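Local coordinates for protein 2-(hydroxymethyl)glutarate dehydrogenase (Eubacterium barkeri, PDB 3CKY) that reduces 2-formylglutarate to (S)-2-hydroxymethylglutarate with NADH, a step in nicotinate fermentation, working as a homotetramer, at residues M238-H242 and F269-R273; V100-S104 and E250-E254; V120-V124 and T167-D171. All coordinates share one frame; numbering follows the deposited sequence.

Contact 1: M238-H242 and F269-R273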
ATOM      1  N   MET A 238     -15.614  14.180   1.321  1.00 40.36           N
ATOM      2  CA  MET A 238     -14.388  13.393   1.193  1.00 40.34           C
ATOM      3  C   MET A 238     -13.647  13.293   2.537  1.00 40.22           C
ATOM      4  O   MET A 238     -13.106  12.239   2.866  1.00 40.13           O
ATOM      5  CB  MET A 238     -13.488  14.002   0.121  1.00 40.06           C
ATOM      6  CG  MET A 238     -12.317  13.112  -0.267  1.00 40.22           C
ATOM      7  SD  MET A 238     -11.225  13.853  -1.482  1.00 40.85           S
ATOM      8  CE  MET A 238     -12.290  14.034  -2.919  1.00 38.50           C
ATOM      9  N   ASP A 239     -13.641  14.387   3.307  1.00 40.17           N
ATOM     10  CA  ASP A 239     -13.029  14.393   4.636  1.00 40.28           C
ATOM     11  C   ASP A 239     -13.642  13.327   5.528  1.00 40.25           C
ATOM     12  O   ASP A 239     -12.936  12.677   6.291  1.00 40.31           O
ATOM     13  CB  ASP A 239     -13.169  15.761   5.317  1.00 39.91           C
ATOM     14  CG  ASP A 239     -12.266  16.833   4.708  1.00 39.69           C
ATOM     15  OD1 ASP A 239     -11.152  16.524   4.223  1.00 38.56           O
ATOM     16  OD2 ASP A 239     -12.661  18.011   4.725  1.00 39.74           O
ATOM     17  N   LEU A 240     -14.954  13.144   5.423  1.00 40.25           N
ATOM     18  CA  LEU A 240     -15.659  12.207   6.289  1.00 40.33           C
ATOM     19  C   LEU A 240     -15.397  10.753   5.899  1.00 40.08           C
ATOM     20  O   LEU A 240     -15.159   9.904   6.748  1.00 39.96           O
ATOM     21  CB  LEU A 240     -17.147  12.519   6.315  1.00 40.16           C
ATOM     22  CG  LEU A 240     -17.494  13.869   6.935  1.00 42.16           C
ATOM     23  CD1 LEU A 240     -18.994  14.164   6.810  1.00 41.90           C
ATOM     24  CD2 LEU A 240     -17.028  13.940   8.415  1.00 42.62           C
ATOM     25  N   GLN A 241     -15.418  10.479   4.605  1.00 40.16           N
ATOM     26  CA  GLN A 241     -15.059   9.163   4.097  1.00 40.22           C
ATOM     27  C   GLN A 241     -13.615   8.776   4.466  1.00 40.10           C
ATOM     28  O   GLN A 241     -13.345   7.632   4.800  1.00 39.66           O
ATOM     29  CB  GLN A 241     -15.233   9.119   2.572  1.00 40.01           C
ATOM     30  CG  GLN A 241     -14.837   7.788   1.951  1.00 40.35           C
ATOM     31  CD  GLN A 241     -15.663   6.615   2.495  1.00 41.17           C
ATOM     32  OE1 GLN A 241     -15.215   5.868   3.377  1.00 43.01           O
ATOM     33  NE2 GLN A 241     -16.874   6.457   1.983  1.00 40.95           N
ATOM     34  N   HIS A 242     -12.704   9.743   4.361  1.00 40.26           N
ATOM     35  CA  HIS A 242     -11.318   9.585   4.777  1.00 40.54           C
ATOM     36  C   HIS A 242     -11.208   9.280   6.279  1.00 40.49           C
ATOM     37  O   HIS A 242     -10.470   8.384   6.681  1.00 40.27           O
ATOM     38  CB  HIS A 242     -10.507  10.857   4.442  1.00 40.50           C
ATOM     39  CG  HIS A 242      -9.059  10.748   4.803  1.00 40.59           C
ATOM     40  ND1 HIS A 242      -8.150  10.085   4.005  1.00 41.92           N
ATOM     41  CD2 HIS A 242      -8.372  11.162   5.896  1.00 39.65           C
ATOM     42  CE1 HIS A 242      -6.961  10.125   4.580  1.00 40.69           C
ATOM     43  NE2 HIS A 242      -7.072  10.767   5.728  1.00 40.06           N
ATOM     44  N   PHE A 269      -7.587   8.905  -1.186  1.00 38.78           N
ATOM     45  CA  PHE A 269      -8.428   9.985  -0.679  1.00 38.98           C
ATOM     46  C   PHE A 269      -7.618  11.115  -0.026  1.00 38.93           C
ATOM     47  O   PHE A 269      -8.049  12.263  -0.058  1.00 38.65           O
ATOM     48  CB  PHE A 269      -9.470   9.474   0.314  1.00 39.38           C
ATOM     49  CG  PHE A 269     -10.646   8.819  -0.332  1.00 40.16           C
ATOM     50  CD1 PHE A 269     -11.575   9.571  -1.041  1.00 40.99           C
ATOM     51  CD2 PHE A 269     -10.836   7.448  -0.226  1.00 40.68           C
ATOM     52  CE1 PHE A 269     -12.693   8.974  -1.624  1.00 40.16           C
ATOM     53  CE2 PHE A 269     -11.931   6.838  -0.806  1.00 40.74           C
ATOM     54  CZ  PHE A 269     -12.873   7.612  -1.515  1.00 40.81           C
ATOM     55  N   GLU A 270      -6.466  10.793   0.562  1.00 38.82           N
ATOM     56  CA  GLU A 270      -5.570  11.840   1.059  1.00 38.76           C
ATOM     57  C   GLU A 270      -5.061  12.724  -0.077  1.00 38.39           C
ATOM     58  O   GLU A 270      -4.918  13.930   0.088  1.00 37.88           O
ATOM     59  CB  GLU A 270      -4.380  11.253   1.833  1.00 38.87           C
ATOM     60  CG  GLU A 270      -3.563  12.299   2.568  1.00 39.84           C
ATOM     61  CD  GLU A 270      -4.409  13.117   3.532  1.00 42.21           C
ATOM     62  OE1 GLU A 270      -4.873  12.554   4.547  1.00 44.19           O
ATOM     63  OE2 GLU A 270      -4.634  14.310   3.267  1.00 45.01           O
ATOM     64  N   GLY A 271      -4.782  12.109  -1.226  1.00 38.31           N
ATOM     65  CA  GLY A 271      -4.443  12.864  -2.432  1.00 38.27           C
ATOM     66  C   GLY A 271      -5.508  13.894  -2.784  1.00 38.08           C
ATOM     67  O   GLY A 271      -5.194  15.055  -3.080  1.00 37.55           O
ATOM     68  N   GLY A 272      -6.772  13.477  -2.739  1.00 38.12           N
ATOM     69  CA  GLY A 272      -7.879  14.383  -3.009  1.00 38.54           C
ATOM     70  C   GLY A 272      -7.931  15.520  -2.013  1.00 38.50           C
ATOM     71  O   GLY A 272      -8.163  16.663  -2.375  1.00 38.62           O
ATOM     72  N   ARG A 273      -7.702  15.199  -0.748  1.00 38.64           N
ATOM     73  CA  ARG A 273      -7.621  16.218   0.286  1.00 39.28           C
ATOM     74  C   ARG A 273      -6.450  17.168   0.083  1.00 38.94           C
ATOM     75  O   ARG A 273      -6.601  18.380   0.265  1.00 38.64           O
ATOM     76  CB  ARG A 273      -7.566  15.561   1.648  1.00 39.48           C
ATOM     77  CG  ARG A 273      -8.921  14.975   2.020  1.00 40.89           C
ATOM     78  CD  ARG A 273      -8.820  13.914   3.037  1.00 41.23           C
ATOM     79  NE  ARG A 273      -7.752  14.173   3.990  1.00 44.57           N
ATOM     80  CZ  ARG A 273      -7.895  14.646   5.225  1.00 45.32           C
ATOM     81  NH1 ARG A 273      -9.088  14.960   5.700  1.00 47.08           N
ATOM     82  NH2 ARG A 273      -6.820  14.810   5.992  1.00 45.06           N
TER
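The segments Met238-His242 and Phe269-Arg273 run roughly antiparallel, their short helix axes 9.8 Å apart at an angle of 147°, and His242 and Phe269 make the nearest approach of CA atoms. The two helices, 238-255 and 260-274, form a helical hairpin in the all-helical C-terminal domain. Its polar flank is built on His242. With CG anti to the backbone N (chi1 -178°), the imidazole lies against the flat guanidinium of Arg273, planes only 10° apart and centres 4.1 Å from each other, while Arg273 CD adds a CH-pi contact over the ring. Two carboxylates hold the arginine in a salt-bridge network. Asp239 OD1 makes a salt bridge with Arg273 NH1 at 3.0 Å, its hydrogen bond weak; Glu270, in the plane of the guanidinium, receives weak bonds from NE on OE2 at 3.2 Å and from NH2 on OE1. Replacing Arg273 by an alanine is likely to leave both acids without their shared cation and His242 without its stacking partner. On the apolar flank Gln241 CG sits over the face of Phe269, 4.2 Å from the ring centroid, and Met238 CG touches Phe269 CD1 at 3.7 Å. Met238 SD rests on Gly272 CA, where any CB would clash with the sulfur. Lys253 and Asn256 of a second subunit pack on His242 and Arg273. The stacked cation would tend to disfavour a charged His242, while Glu270 OE1, close to NE2 at a poor hydrogen-bonding angle, would pull the other way, leaving the balance uncertain.

Contact 2: V100-S104 and E250-E254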
ATOM      1  N   VAL A 100     -16.461   6.092  16.322  1.00 60.72           N
ATOM      2  CA  VAL A 100     -15.222   5.722  16.979  1.00 60.75           C
ATOM      3  C   VAL A 100     -14.911   4.230  16.813  1.00 60.97           C
ATOM      4  O   VAL A 100     -15.751   3.453  16.389  1.00 60.91           O
ATOM      5  CB  VAL A 100     -15.262   6.070  18.494  1.00 60.69           C
ATOM      6  CG1 VAL A 100     -15.393   7.581  18.709  1.00 59.74           C
ATOM      7  CG2 VAL A 100     -16.382   5.306  19.199  1.00 59.08           C
ATOM      8  N   SER A 101     -13.677   3.846  17.126  1.00 61.40           N
ATOM      9  CA  SER A 101     -13.280   2.440  17.067  1.00 61.79           C
ATOM     10  C   SER A 101     -13.946   1.649  18.194  1.00 61.87           C
ATOM     11  O   SER A 101     -14.238   2.212  19.251  1.00 61.64           O
ATOM     12  CB  SER A 101     -11.764   2.306  17.178  1.00 61.75           C
ATOM     13  OG  SER A 101     -11.335   2.742  18.455  1.00 63.18           O
ATOM     14  N   PRO A 102     -14.200   0.344  17.963  1.00 62.06           N
ATOM     15  CA  PRO A 102     -14.694  -0.525  19.021  1.00 62.50           C
ATOM     16  C   PRO A 102     -13.875  -0.434  20.310  1.00 62.89           C
ATOM     17  O   PRO A 102     -14.450  -0.378  21.400  1.00 62.90           O
ATOM     18  CB  PRO A 102     -14.582  -1.926  18.409  1.00 62.46           C
ATOM     19  CG  PRO A 102     -14.656  -1.718  16.943  1.00 62.12           C
ATOM     20  CD  PRO A 102     -14.052  -0.373  16.680  1.00 62.00           C
ATOM     21  N   SER A 103     -12.550  -0.408  20.180  1.00 63.42           N
ATOM     22  CA  SER A 103     -11.651  -0.362  21.339  1.00 63.95           C
ATOM     23  C   SER A 103     -11.893   0.886  22.183  1.00 64.27           C
ATOM     24  O   SER A 103     -11.895   0.815  23.404  1.00 64.71           O
ATOM     25  CB  SER A 103     -10.191  -0.398  20.880  1.00 64.07           C
ATOM     26  OG  SER A 103      -9.868   0.794  20.195  1.00 64.97           O
ATOM     27  N   SER A 104     -12.078   2.026  21.517  1.00 64.76           N
ATOM     28  CA  SER A 104     -12.477   3.277  22.171  1.00 64.89           C
ATOM     29  C   SER A 104     -13.667   3.064  23.100  1.00 65.13           C
ATOM     30  O   SER A 104     -13.654   3.488  24.264  1.00 65.03           O
ATOM     31  CB  SER A 104     -12.827   4.346  21.117  1.00 65.00           C
ATOM     32  OG  SER A 104     -13.756   5.312  21.617  1.00 66.43           O
ATOM     33  N   GLU A 250      -7.491   2.029  12.308  1.00 38.88           N
ATOM     34  CA  GLU A 250      -7.327   1.986  13.765  1.00 39.64           C
ATOM     35  C   GLU A 250      -7.827   0.650  14.292  1.00 39.50           C
ATOM     36  O   GLU A 250      -7.153   0.003  15.096  1.00 39.79           O
ATOM     37  CB  GLU A 250      -8.080   3.137  14.452  1.00 39.53           C
ATOM     38  CG  GLU A 250      -7.802   3.208  15.941  1.00 40.98           C
ATOM     39  CD  GLU A 250      -8.776   4.081  16.725  1.00 42.66           C
ATOM     40  OE1 GLU A 250      -8.759   3.968  17.978  1.00 47.43           O
ATOM     41  OE2 GLU A 250      -9.552   4.848  16.090  1.00 45.41           O
ATOM     42  N   ALA A 251      -8.998   0.219  13.832  1.00 39.34           N
ATOM     43  CA  ALA A 251      -9.521  -1.099  14.237  1.00 39.59           C
ATOM     44  C   ALA A 251      -8.633  -2.250  13.747  1.00 39.65           C
ATOM     45  O   ALA A 251      -8.424  -3.235  14.463  1.00 39.63           O
ATOM     46  CB  ALA A 251     -10.973  -1.289  13.780  1.00 39.09           C
ATOM     47  N   GLY A 252      -8.109  -2.140  12.528  1.00 40.09           N
ATOM     48  CA  GLY A 252      -7.168  -3.132  12.023  1.00 40.53           C
ATOM     49  C   GLY A 252      -5.906  -3.282  12.863  1.00 40.79           C
ATOM     50  O   GLY A 252      -5.452  -4.404  13.122  1.00 40.81           O
ATOM     51  N   LYS A 253      -5.337  -2.149  13.278  1.00 41.56           N
ATOM     52  CA  LYS A 253      -4.145  -2.117  14.127  1.00 41.89           C
ATOM     53  C   LYS A 253      -4.436  -2.732  15.490  1.00 42.21           C
ATOM     54  O   LYS A 253      -3.660  -3.544  15.977  1.00 42.05           O
ATOM     55  CB  LYS A 253      -3.626  -0.674  14.282  1.00 42.00           C
ATOM     56  CG  LYS A 253      -2.582  -0.474  15.401  1.00 42.46           C
ATOM     57  CD  LYS A 253      -1.891   0.896  15.324  1.00 42.82           C
ATOM     58  CE  LYS A 253      -0.688   0.983  16.310  1.00 44.54           C
ATOM     59  NZ  LYS A 253       0.277   2.144  16.050  1.00 44.83           N
ATOM     60  N   GLU A 254      -5.556  -2.336  16.097  1.00 42.61           N
ATOM     61  CA  GLU A 254      -5.963  -2.846  17.419  1.00 43.15           C
ATOM     62  C   GLU A 254      -6.309  -4.343  17.392  1.00 42.68           C
ATOM     63  O   GLU A 254      -6.081  -5.050  18.364  1.00 42.55           O
ATOM     64  CB  GLU A 254      -7.156  -2.047  17.962  1.00 43.19           C
ATOM     65  CG  GLU A 254      -6.818  -0.587  18.277  1.00 45.18           C
ATOM     66  CD  GLU A 254      -8.042   0.335  18.382  1.00 46.37           C
ATOM     67  OE1 GLU A 254      -9.148  -0.016  17.887  1.00 51.92           O
ATOM     68  OE2 GLU A 254      -7.893   1.437  18.961  1.00 50.56           O
TER
HETATM   69  O   HOH W   1     -11.468   5.887  17.682  1.00 40.21           O
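Ser101 and Glu250 are joined through one ordered water, which donates to Glu250 OE2 at 2.7 Å and accepts from the backbone N of Ser101 at 3.1 Å. Ser101 is the N-cap of helix 102-114 in the Rossmann-type domain, and Glu250 stands on helix 238-255 of the C-terminal domain, so the bridge spans the two domains of the chain. The Glu250 side chain is extended, reaching over to the cap; its other oxygen, OE1, comes 2.9 Å from Ser101 OG. That hydroxyl, turned between its own backbone N and carbonyl carbon (chi1 65°), lies 3.2 Å from Ser104 N in the first turn. One helix turn beyond Glu250, Glu254 brings its carboxylate up to Ser103; the model places these groups implausibly close, so their exact positions are doubtful, as is a possible hydrogen bond between the hydroxyls of Ser103 and Ser101. The positive end of helix 102-114 would probably ease the negative charge of Glu250. Glu250 approaches the Ser101 CB as well, laying its carboxylate beside the whole side chain. Leu194 and Cys198 of a third subunit pack against Ala251 and Pro102, placing this domain junction at a subunit interface. The apolar part of the contact is slight: Pro102 CD meets Ala251 CB at 4.3 Å.

Contact 3: V120-V124 and T167-D171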
ATOM      1  N   VAL A 120     -22.970   1.807  25.932  1.00 63.64           N
ATOM      2  CA  VAL A 120     -23.291   1.078  24.703  1.00 63.67           C
ATOM      3  C   VAL A 120     -22.988   1.909  23.465  1.00 63.43           C
ATOM      4  O   VAL A 120     -23.302   3.101  23.400  1.00 63.17           O
ATOM      5  CB  VAL A 120     -24.780   0.587  24.675  1.00 63.99           C
ATOM      6  CG1 VAL A 120     -25.280   0.283  26.080  1.00 62.87           C
ATOM      7  CG2 VAL A 120     -25.689   1.598  23.999  1.00 64.90           C
ATOM      8  N   ASP A 121     -22.345   1.276  22.492  1.00 63.51           N
ATOM      9  CA  ASP A 121     -22.145   1.900  21.192  1.00 63.40           C
ATOM     10  C   ASP A 121     -23.402   1.666  20.375  1.00 63.29           C
ATOM     11  O   ASP A 121     -23.866   0.535  20.257  1.00 63.04           O
ATOM     12  CB  ASP A 121     -20.904   1.364  20.462  1.00 63.44           C
ATOM     13  CG  ASP A 121     -20.881  -0.154  20.348  1.00 63.13           C
ATOM     14  OD1 ASP A 121     -21.016  -0.817  21.398  1.00 64.57           O
ATOM     15  OD2 ASP A 121     -20.705  -0.677  19.229  1.00 60.52           O
ATOM     16  N   ALA A 122     -23.963   2.748  19.843  1.00 63.38           N
ATOM     17  CA  ALA A 122     -25.172   2.671  19.010  1.00 63.56           C
ATOM     18  C   ALA A 122     -25.080   3.653  17.839  1.00 63.51           C
ATOM     19  O   ALA A 122     -25.916   4.540  17.687  1.00 63.59           O
ATOM     20  CB  ALA A 122     -26.415   2.944  19.843  1.00 63.34           C
ATOM     21  N   PRO A 123     -24.057   3.494  16.999  1.00 63.56           N
ATOM     22  CA  PRO A 123     -23.977   4.352  15.824  1.00 63.74           C
ATOM     23  C   PRO A 123     -25.186   4.148  14.898  1.00 63.87           C
ATOM     24  O   PRO A 123     -25.795   3.067  14.870  1.00 63.51           O
ATOM     25  CB  PRO A 123     -22.690   3.896  15.145  1.00 63.76           C
ATOM     26  CG  PRO A 123     -22.460   2.524  15.652  1.00 63.55           C
ATOM     27  CD  PRO A 123     -22.959   2.522  17.047  1.00 63.55           C
ATOM     28  N   VAL A 124     -25.537   5.200  14.170  1.00 64.03           N
ATOM     29  CA  VAL A 124     -26.739   5.197  13.363  1.00 64.28           C
ATOM     30  C   VAL A 124     -26.422   5.485  11.901  1.00 64.66           C
ATOM     31  O   VAL A 124     -25.360   6.034  11.581  1.00 64.83           O
ATOM     32  CB  VAL A 124     -27.736   6.256  13.860  1.00 64.39           C
ATOM     33  CG1 VAL A 124     -27.994   6.090  15.351  1.00 63.48           C
ATOM     34  CG2 VAL A 124     -27.224   7.659  13.537  1.00 64.14           C
ATOM     35  N   THR A 167     -20.516  -5.143  23.259  1.00 56.12           N
ATOM     36  CA  THR A 167     -19.891  -3.828  23.219  1.00 55.47           C
ATOM     37  C   THR A 167     -18.845  -3.698  22.109  1.00 54.94           C
ATOM     38  O   THR A 167     -17.981  -4.560  21.940  1.00 55.32           O
ATOM     39  CB  THR A 167     -19.251  -3.514  24.581  1.00 55.68           C
ATOM     40  OG1 THR A 167     -20.241  -3.702  25.596  1.00 55.69           O
ATOM     41  CG2 THR A 167     -18.725  -2.072  24.636  1.00 55.88           C
ATOM     42  N   GLY A 168     -18.954  -2.617  21.342  1.00 53.92           N
ATOM     43  CA  GLY A 168     -18.055  -2.362  20.229  1.00 52.94           C
ATOM     44  C   GLY A 168     -18.528  -2.879  18.867  1.00 52.02           C
ATOM     45  O   GLY A 168     -17.949  -2.459  17.855  1.00 52.16           O
ATOM     46  N   ALA A 169     -19.588  -3.720  18.809  1.00 50.72           N
ATOM     47  CA  ALA A 169     -20.073  -4.329  17.540  1.00 49.65           C
ATOM     48  C   ALA A 169     -20.848  -3.374  16.630  1.00 48.56           C
ATOM     49  O   ALA A 169     -20.754  -3.491  15.399  1.00 48.16           O
ATOM     50  CB  ALA A 169     -20.902  -5.588  17.815  1.00 49.72           C
ATOM     51  N   GLY A 170     -21.620  -2.459  17.224  1.00 47.19           N
ATOM     52  CA  GLY A 170     -22.288  -1.386  16.475  1.00 46.36           C
ATOM     53  C   GLY A 170     -21.267  -0.515  15.768  1.00 45.35           C
ATOM     54  O   GLY A 170     -21.379  -0.258  14.569  1.00 44.46           O
ATOM     55  N   ASP A 171     -20.270  -0.055  16.528  1.00 44.33           N
ATOM     56  CA  ASP A 171     -19.137   0.688  15.968  1.00 43.81           C
ATOM     57  C   ASP A 171     -18.456  -0.101  14.848  1.00 43.32           C
ATOM     58  O   ASP A 171     -18.147   0.450  13.784  1.00 42.90           O
ATOM     59  CB  ASP A 171     -18.092   0.984  17.036  1.00 43.40           C
ATOM     60  CG  ASP A 171     -18.567   1.963  18.066  1.00 43.31           C
ATOM     61  OD1 ASP A 171     -19.408   2.825  17.747  1.00 43.32           O
ATOM     62  OD2 ASP A 171     -18.094   1.867  19.210  1.00 43.66           O
TER
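With its CG between the backbone N and the carbonyl carbon (chi1 53°), Asp121 swings its carboxylate from strand 118-125 onto the start of helix 169-197, where it meets Gly168 and Asp171. Each oxygen takes a nearly straight backbone bond. Gly168 N reaches Asp121 OD1 at 2.7 Å from well above the carboxylate plane, 46° out of it, whereas Asp171 N uses the anti lone pair of Asp121 OD2 at 2.8 Å. Gly170 N also lies 2.8 Å from Asp121 OD2. An acid of the Rossmann-type domain therefore closes over the first turn of the long helix that leads into the C-terminal domain. Gly168 is required by its own backbone, where at phi 93° a CB would be jammed against the preceding carbonyl; Gly170 makes the room, since a CB there would be squeezed against Asp121 OD2 and Pro123 CD. The ring of Pro123 presses CG onto Gly170 O at 3.2 Å. Asp171 crosses this ring at about a right angle and sets OD2 3.1 Å from Asp121 CB, while Thr105 OG1 is hydrogen-bonded to the same oxygen. Further along the helix lies Lys174, the probable active-site lysine, whose NZ is hydrogen-bonded to Val124 O. Asp121 OD2 and Asp171 OD2 are 3.6 Å apart, a closeness of like charges that would be unfavourable but is probably offset by the helix N-terminus and the backbone N-H groups.

Overall arrangement
Contacts 2 and 3 lie side by side at the domain junction, centres about 12 Å apart, and touch where Pro102 and Val100 pack on Gly168 and Asp171. Contact 1 lies farther out in the helical domain, its centre about 19 Å from that of contact 2 and about 24 Å from that of contact 3. Along the chain, contact 3 is nested within the loop closed by contact 2, whereas contacts 1 and 2 interleave. Helix 238-255 carries one segment of contact 1 near its start and one of contact 2 near its end, and both contacts meet a second subunit of the tetramer. Helices 238-255 and 169-197 both meet the Rossmann-type domain, the latter carrying the probable active-site lysine next to contact 3.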